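Local coordinates for Lmo1340 protein (Listeria monocytogenes, PDB 4NLM) that is of unknown function but probably belongs to the bacterial surface lipoproteins, and carries a YqgU-like six-bladed beta-propeller domain, at residues A[262-267]-A[299-304]. Sequence-based numbering, arbitrary orientation.
Sequences AREYDE and AKEYKL
Glu-264 turns its CG anti to its own carbonyl carbon (chi1 -78°) and runs extended to a carboxylate that meets Tyr-302 and Glu-301, while Glu-301 sends an equally extended chain from the opposite direction, its CG anti to the backbone N (chi1 178°). The contact lies in the YqgU-like six-bladed beta-propeller domain and joins strand 255-266 to the start of strand 302-308, which belongs to a different sheet. The backbones stay well apart, with Glu-264 CA and Glu-301 CA 10.6 Å from each other, so side chains alone span the gap. The two carboxylate oxygens of Glu-264 face different groups. Tyr-302 OH donates to the syn lone pair of Glu-264 OE1 at 2.6 Å, and that oxygen sits at the ring edge, near the ring plane, with the carboxylate plane turned nearly perpendicular (81°) to the ring plane. Phe-271 touches both Glu-264 and Tyr-302, and Pro-289 and Ile-295 also pack on the side chain of Glu-264, a buried residue. The second oxygen faces the other carboxylate, and one of the two acids is probably protonated, which would relieve the repulsion expected of like charges: Glu-264 OE2 lies just 2.5 Å from Glu-301 OE1.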
loop_
_atom_site.group_PDB
_atom_site.type_symbol
_atom_site.label_atom_id
_atom_site.label_comp_id
_atom_site.label_asym_id
_atom_site.label_seq_id
_atom_site.Cartn_x
_atom_site.Cartn_y
_atom_site.Cartn_z
ATOM N N ALA A 262 10.521 -18.113 8.130
ATOM C CA ALA A 262 11.982 -18.068 8.052
ATOM C C ALA A 262 12.409 -16.641 7.760
ATOM O O ALA A 262 11.805 -15.980 6.931
ATOM C CB ALA A 262 12.463 -18.984 6.958
ATOM N N ARG A 263 13.489 -16.206 8.419
ATOM C CA ARG A 263 13.958 -14.825 8.288
ATOM C C ARG A 263 15.112 -14.673 7.304
ATOM O O ARG A 263 16.154 -15.340 7.431
ATOM C CB ARG A 263 14.450 -14.327 9.643
ATOM C CG ARG A 263 15.036 -12.935 9.625
ATOM C CD ARG A 263 15.379 -12.439 11.025
ATOM N NE ARG A 263 16.218 -11.240 10.966
ATOM C CZ ARG A 263 17.545 -11.243 10.853
ATOM N NH1 ARG A 263 18.178 -10.098 10.749
ATOM N NH2 ARG A 263 18.248 -12.376 10.812
ATOM N N GLU A 264 14.909 -13.803 6.329
ATOM C CA GLU A 264 15.985 -13.400 5.442
ATOM C C GLU A 264 16.574 -12.084 5.937
ATOM O O GLU A 264 15.927 -11.312 6.675
ATOM C CB GLU A 264 15.493 -13.222 4.026
ATOM C CG GLU A 264 15.309 -14.520 3.280
ATOM C CD GLU A 264 14.784 -14.321 1.867
ATOM O OE1 GLU A 264 14.214 -13.244 1.566
ATOM O OE2 GLU A 264 14.927 -15.271 1.064
ATOM N N TYR A 265 17.783 -11.823 5.501
ATOM C CA TYR A 265 18.482 -10.614 5.860
ATOM C C TYR A 265 19.446 -10.254 4.748
ATOM O O TYR A 265 19.840 -11.097 3.963
ATOM C CB TYR A 265 19.178 -10.788 7.224
ATOM C CG TYR A 265 20.021 -12.017 7.336
ATOM C CD1 TYR A 265 19.443 -13.245 7.660
ATOM C CD2 TYR A 265 21.386 -11.980 7.104
ATOM C CE1 TYR A 265 20.216 -14.388 7.756
ATOM C CE2 TYR A 265 22.161 -13.115 7.211
ATOM C CZ TYR A 265 21.573 -14.314 7.527
ATOM O OH TYR A 265 22.362 -15.438 7.614
ATOM N N ASP A 266 19.751 -8.982 4.650
ATOM C CA ASP A 266 20.674 -8.546 3.625
ATOM C C ASP A 266 21.795 -7.854 4.366
ATOM O O ASP A 266 21.939 -8.036 5.586
ATOM C CB ASP A 266 19.974 -7.648 2.587
ATOM C CG ASP A 266 19.209 -6.484 3.220
ATOM O OD1 ASP A 266 19.676 -5.948 4.249
ATOM O OD2 ASP A 266 18.144 -6.102 2.677
ATOM N N GLU A 267 22.575 -7.062 3.637
ATOM C CA GLU A 267 23.719 -6.372 4.221
ATOM C C GLU A 267 23.337 -5.321 5.255
ATOM O O GLU A 267 24.139 -5.001 6.110
ATOM C CB GLU A 267 24.609 -5.761 3.114
ATOM C CG GLU A 267 25.300 -6.837 2.272
ATOM C CD GLU A 267 25.838 -6.337 0.944
ATOM O OE1 GLU A 267 26.804 -6.944 0.437
ATOM O OE2 GLU A 267 25.297 -5.351 0.403
ATOM N N ALA A 299 15.094 -16.196 -8.596
ATOM C CA ALA A 299 13.701 -15.768 -8.773
ATOM C C ALA A 299 12.664 -16.794 -8.312
ATOM O O ALA A 299 11.489 -16.639 -8.598
ATOM C CB ALA A 299 13.459 -15.415 -10.233
ATOM N N LYS A 300 13.119 -17.831 -7.620
ATOM C CA LYS A 300 12.249 -18.897 -7.101
ATOM C C LYS A 300 12.459 -19.139 -5.598
ATOM O O LYS A 300 12.321 -20.249 -5.090
ATOM C CB LYS A 300 12.512 -20.198 -7.886
ATOM C CG LYS A 300 12.100 -20.123 -9.347
ATOM C CD LYS A 300 12.433 -21.395 -10.127
ATOM C CE LYS A 300 12.056 -21.234 -11.591
ATOM N NZ LYS A 300 12.203 -22.500 -12.361
ATOM N N GLU A 301 12.732 -18.077 -4.880
ATOM C CA GLU A 301 13.145 -18.213 -3.513
ATOM C C GLU A 301 12.004 -18.151 -2.514
ATOM O O GLU A 301 12.282 -18.288 -1.330
ATOM C CB GLU A 301 14.151 -17.097 -3.307
ATOM C CG GLU A 301 14.833 -16.824 -1.972
ATOM C CD GLU A 301 15.811 -15.648 -2.100
ATOM O OE1 GLU A 301 16.072 -14.929 -1.109
ATOM O OE2 GLU A 301 16.319 -15.407 -3.218
ATOM N N TYR A 302 10.758 -18.018 -2.986
ATOM C CA TYR A 302 9.619 -17.797 -2.072
ATOM C C TYR A 302 8.442 -18.644 -2.434
ATOM O O TYR A 302 8.285 -19.077 -3.559
ATOM C CB TYR A 302 9.182 -16.322 -2.114
ATOM C CG TYR A 302 10.278 -15.360 -1.773
ATOM C CD1 TYR A 302 11.141 -14.923 -2.735
ATOM C CD2 TYR A 302 10.496 -14.924 -0.472
ATOM C CE1 TYR A 302 12.204 -14.099 -2.445
ATOM C CE2 TYR A 302 11.558 -14.064 -0.180
ATOM C CZ TYR A 302 12.424 -13.676 -1.174
ATOM O OH TYR A 302 13.484 -12.837 -0.882
ATOM N N LYS A 303 7.576 -18.796 -1.440
ATOM C CA LYS A 303 6.217 -19.279 -1.686
ATOM C C LYS A 303 5.240 -18.181 -1.273
ATOM O O LYS A 303 5.525 -17.369 -0.424
ATOM C CB LYS A 303 5.902 -20.546 -0.958
ATOM C CG LYS A 303 6.304 -20.562 0.455
ATOM C CD LYS A 303 5.805 -21.845 1.085
ATOM C CE LYS A 303 6.401 -22.036 2.445
ATOM N NZ LYS A 303 5.936 -23.355 2.990
ATOM N N LEU A 304 4.123 -18.176 -1.968
ATOM C CA LEU A 304 3.023 -17.265 -1.663
ATOM C C LEU A 304 2.042 -18.028 -0.798
ATOM O O LEU A 304 1.507 -19.065 -1.206
ATOM C CB LEU A 304 2.348 -16.809 -2.927
ATOM C CG LEU A 304 1.136 -15.906 -2.696
ATOM C CD1 LEU A 304 1.512 -14.632 -1.971
ATOM C CD2 LEU A 304 0.509 -15.596 -4.037
#